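Local coordinates for protein glycosyl hydrolase (Rhizobium leguminosarum bv. trifolii, PDB 5NDX) that probably hydrolyses O-glycosidic bonds as a family 39 glycoside hydrolase, being a bacterial orthologue of human alpha-L-iduronidase, at residues G406-L411 and L519-V524; I440-I445 and I508-D513. The protein carries 2 engineered substitutions. One frame throughout, in Å; residues are numbered along the deposited sequence.

Contact 1 of 2, residues G406-L411 and L519-V524. Unlike the reference sequence in segment 406-411: Val407 (reference Leu).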
ATOM      1  N   GLY A 406     -23.552   6.734  -5.992  1.00 41.34           N
ATOM      2  CA  GLY A 406     -22.737   7.673  -5.220  1.00 41.78           C
ATOM      3  C   GLY A 406     -21.348   7.706  -5.798  1.00 38.82           C
ATOM      4  O   GLY A 406     -21.070   6.974  -6.769  1.00 37.99           O
ATOM      5  N   VAL A 407     -20.511   8.606  -5.267  1.00 35.91           N
ATOM      6  CA  VAL A 407     -19.200   8.816  -5.843  1.00 34.67           C
ATOM      7  C   VAL A 407     -18.110   8.827  -4.784  1.00 32.40           C
ATOM      8  O   VAL A 407     -18.364   9.105  -3.620  1.00 32.14           O
ATOM      9  CB  VAL A 407     -19.146  10.079  -6.733  1.00 37.36           C
ATOM     10  CG1 VAL A 407     -20.194   9.970  -7.832  1.00 38.46           C
ATOM     11  CG2 VAL A 407     -19.341  11.356  -5.933  1.00 37.80           C
ATOM     12  N   SER A 408     -16.905   8.485  -5.230  1.00 30.79           N
ATOM     13  CA  SER A 408     -15.694   8.663  -4.493  1.00 30.87           C
ATOM     14  C   SER A 408     -14.746   9.376  -5.419  1.00 29.37           C
ATOM     15  O   SER A 408     -14.408   8.878  -6.515  1.00 28.17           O
ATOM     16  CB  SER A 408     -15.092   7.324  -4.071  1.00 31.86           C
ATOM     17  OG  SER A 408     -13.880   7.531  -3.329  1.00 31.59           O
ATOM     18  N   ILE A 409     -14.287  10.534  -4.966  1.00 28.62           N
ATOM     19  CA  ILE A 409     -13.421  11.401  -5.754  1.00 28.73           C
ATOM     20  C   ILE A 409     -12.140  11.730  -4.982  1.00 29.47           C
ATOM     21  O   ILE A 409     -12.219  12.226  -3.845  1.00 30.06           O
ATOM     22  CB  ILE A 409     -14.135  12.703  -6.056  1.00 29.12           C
ATOM     23  CG1 ILE A 409     -15.375  12.460  -6.914  1.00 29.52           C
ATOM     24  CG2 ILE A 409     -13.193  13.703  -6.770  1.00 30.33           C
ATOM     25  CD1 ILE A 409     -16.377  13.569  -6.796  1.00 30.54           C
ATOM     26  N   SER A 410     -10.984  11.440  -5.574  1.00 28.91           N
ATOM     27  CA  SER A 410      -9.712  11.897  -5.047  1.00 29.44           C
ATOM     28  C   SER A 410      -9.385  13.226  -5.723  1.00 29.55           C
ATOM     29  O   SER A 410      -9.307  13.304  -6.954  1.00 30.52           O
ATOM     30  CB  SER A 410      -8.608  10.896  -5.298  1.00 28.23           C
ATOM     31  OG  SER A 410      -8.829   9.695  -4.601  1.00 28.33           O
ATOM     32  N   LEU A 411      -9.226  14.286  -4.939  1.00 29.99           N
ATOM     33  CA  LEU A 411      -8.755  15.584  -5.466  1.00 30.51           C
ATOM     34  C   LEU A 411      -7.294  15.777  -4.973  1.00 30.73           C
ATOM     35  O   LEU A 411      -7.027  15.856  -3.751  1.00 30.29           O
ATOM     36  CB  LEU A 411      -9.651  16.679  -4.974  1.00 33.50           C
ATOM     37  CG  LEU A 411      -9.392  18.041  -5.607  1.00 37.88           C
ATOM     38  CD1 LEU A 411      -9.686  18.027  -7.109  1.00 39.50           C
ATOM     39  CD2 LEU A 411     -10.253  19.073  -4.903  1.00 39.55           C
ATOM     40  N   LEU A 519      -4.152  15.998  -0.302  1.00 28.47           N
ATOM     41  CA  LEU A 519      -5.009  14.982  -0.891  1.00 29.41           C
ATOM     42  C   LEU A 519      -6.342  15.085  -0.181  1.00 28.26           C
ATOM     43  O   LEU A 519      -6.385  15.049   1.041  1.00 28.54           O
ATOM     44  CB  LEU A 519      -4.425  13.576  -0.666  1.00 28.82           C
ATOM     45  CG  LEU A 519      -5.225  12.428  -1.280  1.00 29.24           C
ATOM     46  CD1 LEU A 519      -5.358  12.568  -2.803  1.00 30.03           C
ATOM     47  CD2 LEU A 519      -4.553  11.067  -0.950  1.00 30.42           C
ATOM     48  N   THR A 520      -7.402  15.200  -0.940  1.00 27.86           N
ATOM     49  CA  THR A 520      -8.750  15.262  -0.412  1.00 28.94           C
ATOM     50  C   THR A 520      -9.550  14.077  -0.993  1.00 29.33           C
ATOM     51  O   THR A 520      -9.510  13.833  -2.194  1.00 28.32           O
ATOM     52  CB  THR A 520      -9.462  16.536  -0.838  1.00 28.97           C
ATOM     53  OG1 THR A 520      -8.683  17.679  -0.501  1.00 31.49           O
ATOM     54  CG2 THR A 520     -10.820  16.706  -0.173  1.00 29.47           C
ATOM     55  N   GLN A 521     -10.312  13.382  -0.153  1.00 28.87           N
ATOM     56  CA  GLN A 521     -11.243  12.343  -0.664  1.00 28.58           C
ATOM     57  C   GLN A 521     -12.665  12.812  -0.374  1.00 29.24           C
ATOM     58  O   GLN A 521     -12.989  13.167   0.763  1.00 29.55           O
ATOM     59  CB  GLN A 521     -10.949  10.999  -0.005  1.00 28.83           C
ATOM     60  CG  GLN A 521     -11.488   9.814  -0.768  1.00 28.49           C
ATOM     61  CD  GLN A 521     -10.728   9.560  -2.029  1.00 30.29           C
ATOM     62  OE1 GLN A 521      -9.546   9.935  -2.165  1.00 31.36           O
ATOM     63  NE2 GLN A 521     -11.381   8.899  -2.982  1.00 30.12           N
ATOM     64  N   VAL A 522     -13.483  12.908  -1.424  1.00 29.68           N
ATOM     65  CA  VAL A 522     -14.871  13.301  -1.297  1.00 29.00           C
ATOM     66  C   VAL A 522     -15.729  12.031  -1.556  1.00 31.12           C
ATOM     67  O   VAL A 522     -15.659  11.433  -2.635  1.00 30.43           O
ATOM     68  CB  VAL A 522     -15.214  14.352  -2.338  1.00 30.24           C
ATOM     69  CG1 VAL A 522     -16.672  14.807  -2.174  1.00 30.40           C
ATOM     70  CG2 VAL A 522     -14.211  15.546  -2.251  1.00 29.98           C
ATOM     71  N   LEU A 523     -16.521  11.639  -0.569  1.00 30.71           N
ATOM     72  CA  LEU A 523     -17.425  10.521  -0.675  1.00 32.00           C
ATOM     73  C   LEU A 523     -18.812  11.092  -0.600  1.00 33.21           C
ATOM     74  O   LEU A 523     -19.108  11.875   0.321  1.00 34.42           O
ATOM     75  CB  LEU A 523     -17.222   9.551   0.483  1.00 34.54           C
ATOM     76  CG  LEU A 523     -15.797   8.995   0.647  1.00 37.16           C
ATOM     77  CD1 LEU A 523     -15.644   8.184   1.940  1.00 41.32           C
ATOM     78  CD2 LEU A 523     -15.434   8.160  -0.527  1.00 36.55           C
ATOM     79  N   VAL A 524     -19.628  10.773  -1.597  1.00 31.14           N
ATOM     80  CA  VAL A 524     -21.039  11.154  -1.610  1.00 32.94           C
ATOM     81  C   VAL A 524     -21.828   9.839  -1.714  1.00 33.99           C
ATOM     82  O   VAL A 524     -21.762   9.163  -2.743  1.00 32.58           O
ATOM     83  CB  VAL A 524     -21.371  12.041  -2.783  1.00 33.74           C
ATOM     84  CG1 VAL A 524     -22.840  12.419  -2.745  1.00 36.26           C
ATOM     85  CG2 VAL A 524     -20.522  13.324  -2.761  1.00 33.79           C
TER
HETATM   86  O   HOH W   1      -6.703  18.085  -2.173  1.00 29.62           O
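Gln521 is the side chain to look at first, because its amide reaches across the strand boundary and holds two serine hydroxyls at once. CG stands anti to the backbone N and the chain bends at the next bond (chi2 71°), which swings the amide over toward strand 407-411. There OE1 accepts a hydrogen bond from Ser410 OG at 2.6 Å, in the carbonyl plane and on a lone pair. On the other branch NE2 donates to Ser408 OG at 2.9 Å, almost exactly in the plane of the amide. The serines meet this clamp with different torsions: Ser408 OG is anti to its own N (chi1 -180°), whereas Ser410 OG sits beside its N (chi1 -65°). With both ends bonded, the rotation of the amide is fixed. Ser408 OG has a second partner in Thr374 OG1, and Leu523 CD2 lies 3.3 Å from the same Ser408 OG. Leu371 and Leu372 of helix 364-372 pack over this serine-glutamine face.

The opposite face is mostly aliphatic. Val407 and Val524 lie side by side, CG2 of Val407 3.8 Å from CB of Val524, while Ile409 pairs with Val522 and Leu411 with Thr520. Thr520 OG1 bonds to Arg444 NE and shares a water with Leu411 O. Just ahead of the strand, a side chain on Gly406 would run into Val524 O.

Between the two faces, the main chains exchange paired N-H...O=C bonds at Val407-Val524, Ile409-Val522 and Leu411-Thr520, for example Val522 N to Ile409 O at 2.8 Å. This regular antiparallel ladder, with Ser408-Leu523 and Ser410-Gln521 as the non-hydrogen-bonded pairs, joins two neighbouring strands of the beta-sandwich that accompanies the TIM barrel in this family.

Contact 2 of 2, residues I440-I445 and I508-D513. Unlike the reference sequence in segment 440-445: Ile440 (reference Leu).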
ATOM      1  N   ILE A 440     -22.237  13.601   2.544  1.00 32.24           N
ATOM      2  CA  ILE A 440     -20.976  14.084   1.987  1.00 33.17           C
ATOM      3  C   ILE A 440     -19.912  13.975   3.080  1.00 31.78           C
ATOM      4  O   ILE A 440     -20.073  14.605   4.124  1.00 32.81           O
ATOM      5  CB  ILE A 440     -21.103  15.529   1.512  1.00 34.48           C
ATOM      6  CG1 ILE A 440     -22.257  15.654   0.506  1.00 36.13           C
ATOM      7  CG2 ILE A 440     -19.782  16.008   0.872  1.00 34.12           C
ATOM      8  CD1 ILE A 440     -22.613  17.123   0.186  1.00 38.78           C
ATOM      9  N   CYS A 441     -18.866  13.165   2.841  1.00 31.45           N
ATOM     10  CA  CYS A 441     -17.741  12.971   3.739  1.00 33.03           C
ATOM     11  C   CYS A 441     -16.510  13.513   3.045  1.00 33.51           C
ATOM     12  O   CYS A 441     -16.251  13.145   1.900  1.00 32.48           O
ATOM     13  CB  CYS A 441     -17.478  11.476   4.069  1.00 36.22           C
ATOM     14  SG  CYS A 441     -19.013  10.604   4.483  1.00 43.99           S
ATOM     15  N   LEU A 442     -15.793  14.414   3.729  1.00 31.55           N
ATOM     16  CA  LEU A 442     -14.600  15.030   3.193  1.00 31.33           C
ATOM     17  C   LEU A 442     -13.409  14.651   4.056  1.00 29.92           C
ATOM     18  O   LEU A 442     -13.351  15.031   5.209  1.00 31.75           O
ATOM     19  CB  LEU A 442     -14.759  16.537   3.172  1.00 30.37           C
ATOM     20  CG  LEU A 442     -16.030  17.054   2.507  1.00 32.28           C
ATOM     21  CD1 LEU A 442     -16.225  18.517   2.851  1.00 33.58           C
ATOM     22  CD2 LEU A 442     -16.032  16.830   1.006  1.00 33.28           C
ATOM     23  N   LEU A 443     -12.493  13.875   3.510  1.00 29.63           N
ATOM     24  CA  LEU A 443     -11.277  13.480   4.207  1.00 29.99           C
ATOM     25  C   LEU A 443     -10.079  14.263   3.609  1.00 29.76           C
ATOM     26  O   LEU A 443     -10.027  14.465   2.390  1.00 28.06           O
ATOM     27  CB  LEU A 443     -11.043  12.002   4.011  1.00 31.40           C
ATOM     28  CG  LEU A 443     -12.124  11.088   4.535  1.00 33.38           C
ATOM     29  CD1 LEU A 443     -11.991   9.721   3.916  1.00 34.86           C
ATOM     30  CD2 LEU A 443     -11.941  10.979   6.041  1.00 35.55           C
ATOM     31  N   ARG A 444      -9.130  14.650   4.460  1.00 28.02           N
ATOM     32  CA  ARG A 444      -8.027  15.514   4.067  1.00 29.09           C
ATOM     33  C   ARG A 444      -6.739  15.107   4.728  1.00 28.35           C
ATOM     34  O   ARG A 444      -6.688  14.853   5.953  1.00 29.21           O
ATOM     35  CB  ARG A 444      -8.345  16.966   4.460  1.00 29.54           C
ATOM     36  CG  ARG A 444      -7.257  18.032   4.279  1.00 29.76           C
ATOM     37  CD  ARG A 444      -6.790  18.181   2.863  1.00 30.05           C
ATOM     38  NE  ARG A 444      -7.805  18.696   1.971  1.00 30.34           N
ATOM     39  CZ  ARG A 444      -8.251  19.965   1.953  1.00 30.01           C
ATOM     40  NH1 ARG A 444      -7.813  20.880   2.801  1.00 30.35           N
ATOM     41  NH2 ARG A 444      -9.162  20.317   1.067  1.00 30.83           N
ATOM     42  N   ILE A 445      -5.713  15.046   3.895  1.00 27.24           N
ATOM     43  CA  ILE A 445      -4.339  14.977   4.313  1.00 27.52           C
ATOM     44  C   ILE A 445      -3.645  16.275   3.840  1.00 28.38           C
ATOM     45  O   ILE A 445      -3.491  16.493   2.652  1.00 26.71           O
ATOM     46  CB  ILE A 445      -3.574  13.762   3.730  1.00 26.70           C
ATOM     47  CG1 ILE A 445      -4.322  12.475   4.041  1.00 26.71           C
ATOM     48  CG2 ILE A 445      -2.166  13.713   4.338  1.00 26.40           C
ATOM     49  CD1 ILE A 445      -3.822  11.277   3.277  1.00 27.23           C
ATOM     50  N   ILE A 508     -25.153  17.621  -5.610  1.00 45.46           N
ATOM     51  CA  ILE A 508     -24.621  18.234  -4.382  1.00 42.98           C
ATOM     52  C   ILE A 508     -23.510  19.186  -4.799  1.00 40.59           C
ATOM     53  O   ILE A 508     -23.018  19.130  -5.910  1.00 39.53           O
ATOM     54  CB  ILE A 508     -24.118  17.230  -3.327  1.00 43.57           C
ATOM     55  CG1 ILE A 508     -22.898  16.441  -3.808  1.00 45.33           C
ATOM     56  CG2 ILE A 508     -25.221  16.284  -2.885  1.00 46.68           C
ATOM     57  CD1 ILE A 508     -21.554  17.109  -3.547  1.00 47.69           C
ATOM     58  N   SER A 509     -23.133  20.070  -3.908  1.00 39.26           N
ATOM     59  CA  SER A 509     -21.991  20.906  -4.144  1.00 39.53           C
ATOM     60  C   SER A 509     -21.357  21.314  -2.834  1.00 37.52           C
ATOM     61  O   SER A 509     -22.039  21.360  -1.803  1.00 36.20           O
ATOM     62  CB  SER A 509     -22.383  22.136  -4.991  1.00 39.72           C
ATOM     63  OG  SER A 509     -23.216  23.049  -4.272  1.00 40.95           O
ATOM     64  N   VAL A 510     -20.070  21.653  -2.927  1.00 36.59           N
ATOM     65  CA  VAL A 510     -19.258  22.052  -1.808  1.00 35.90           C
ATOM     66  C   VAL A 510     -18.059  22.906  -2.242  1.00 34.28           C
ATOM     67  O   VAL A 510     -17.527  22.744  -3.347  1.00 32.83           O
ATOM     68  CB  VAL A 510     -18.823  20.807  -0.995  1.00 38.36           C
ATOM     69  CG1 VAL A 510     -17.881  19.933  -1.784  1.00 36.80           C
ATOM     70  CG2 VAL A 510     -18.222  21.218   0.337  1.00 39.97           C
ATOM     71  N   ASP A 511     -17.679  23.843  -1.384  1.00 33.84           N
ATOM     72  CA  ASP A 511     -16.475  24.643  -1.586  1.00 35.29           C
ATOM     73  C   ASP A 511     -15.339  23.962  -0.860  1.00 35.66           C
ATOM     74  O   ASP A 511     -15.510  23.512   0.264  1.00 35.42           O
ATOM     75  CB  ASP A 511     -16.633  26.042  -1.074  1.00 37.21           C
ATOM     76  CG  ASP A 511     -17.516  26.932  -2.002  1.00 41.61           C
ATOM     77  OD1 ASP A 511     -17.447  26.810  -3.251  1.00 41.98           O
ATOM     78  OD2 ASP A 511     -18.264  27.773  -1.461  1.00 46.64           O
ATOM     79  N   LEU A 512     -14.189  23.875  -1.517  1.00 34.41           N
ATOM     80  CA  LEU A 512     -13.015  23.329  -0.893  1.00 34.22           C
ATOM     81  C   LEU A 512     -11.878  24.319  -1.029  1.00 32.70           C
ATOM     82  O   LEU A 512     -11.639  24.876  -2.080  1.00 31.91           O
ATOM     83  CB  LEU A 512     -12.632  22.037  -1.582  1.00 34.58           C
ATOM     84  CG  LEU A 512     -13.625  20.881  -1.557  1.00 37.03           C
ATOM     85  CD1 LEU A 512     -13.223  19.836  -2.573  1.00 37.08           C
ATOM     86  CD2 LEU A 512     -13.621  20.284  -0.164  1.00 39.48           C
ATOM     87  N   ASP A 513     -11.171  24.495   0.063  1.00 33.82           N
ATOM     88  CA  ASP A 513      -9.878  25.171   0.097  1.00 33.59           C
ATOM     89  C   ASP A 513      -8.847  24.074  -0.059  1.00 32.78           C
ATOM     90  O   ASP A 513      -8.838  23.110   0.723  1.00 35.65           O
ATOM     91  CB  ASP A 513      -9.728  25.888   1.427  1.00 35.87           C
ATOM     92  CG  ASP A 513      -8.297  26.322   1.678  1.00 39.65           C
ATOM     93  OD1 ASP A 513      -7.852  27.273   0.962  1.00 38.56           O
ATOM     94  OD2 ASP A 513      -7.622  25.631   2.525  1.00 39.53           O
TER
HETATM   95  O   HOH W   2      -8.383  23.388   3.935  1.00 31.22           O
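Alternate side chains of strand 440-445, those of Ile440, Leu442 and Arg444, point toward strand 508-513, whose axis comes within 9.9 Å. Ile440 and Ile508 meet tip to tip. The extended Ile440 chain (chi2 169°) carries CD1 to 3.8 Å from CB of Ile508, whose own CG1 occupies the crowded position between N and the carbonyl carbon. Next along, Leu442 aims CD1 at Val510 CG2, 4.2 Å off, and lies looser against Leu512 CD2.

Arg444 closes the row with a polar end. Its chain bends at chi2 and chi3, and NH2 donates to Asp513 O at 2.8 Å from above the carbonyl plane; NH1 adds a weak bond to the same oxygen. A water in the guanidinium plane accepts from NH1 and donates to Asp513 OD2, which also has a salt bridge with Arg423, as NH1 has with Asp446. An alanine in place of Arg444 would remove both of these donors to Asp513 O and would probably loosen this end of the contact between the layers.

Two strands crossing at -27° with interlayer side chains between them are characteristic of aligned face-to-face packing in a beta-sandwich.

How the contacts relate
The two contacts lie about 8 Å apart, centre to centre, in the same beta-sandwich, but they run in different directions: contact 1 goes along the sheet, contact 2 across the core. Strands 518-526 and 436-445 are sheet neighbours, joined at Gln521 N and Leu443 O, and Thr520 of contact 1 also touches Arg444 of contact 2. In sequence, contact 2 is nested within the loop closed by contact 1, and strand 508-516 is followed directly by 518-526, so the chain passes from one layer to the other. Contact 1 ties segments 108 residues apart and contact 2 segments 63 apart, both within one domain, away from the ligand pockets.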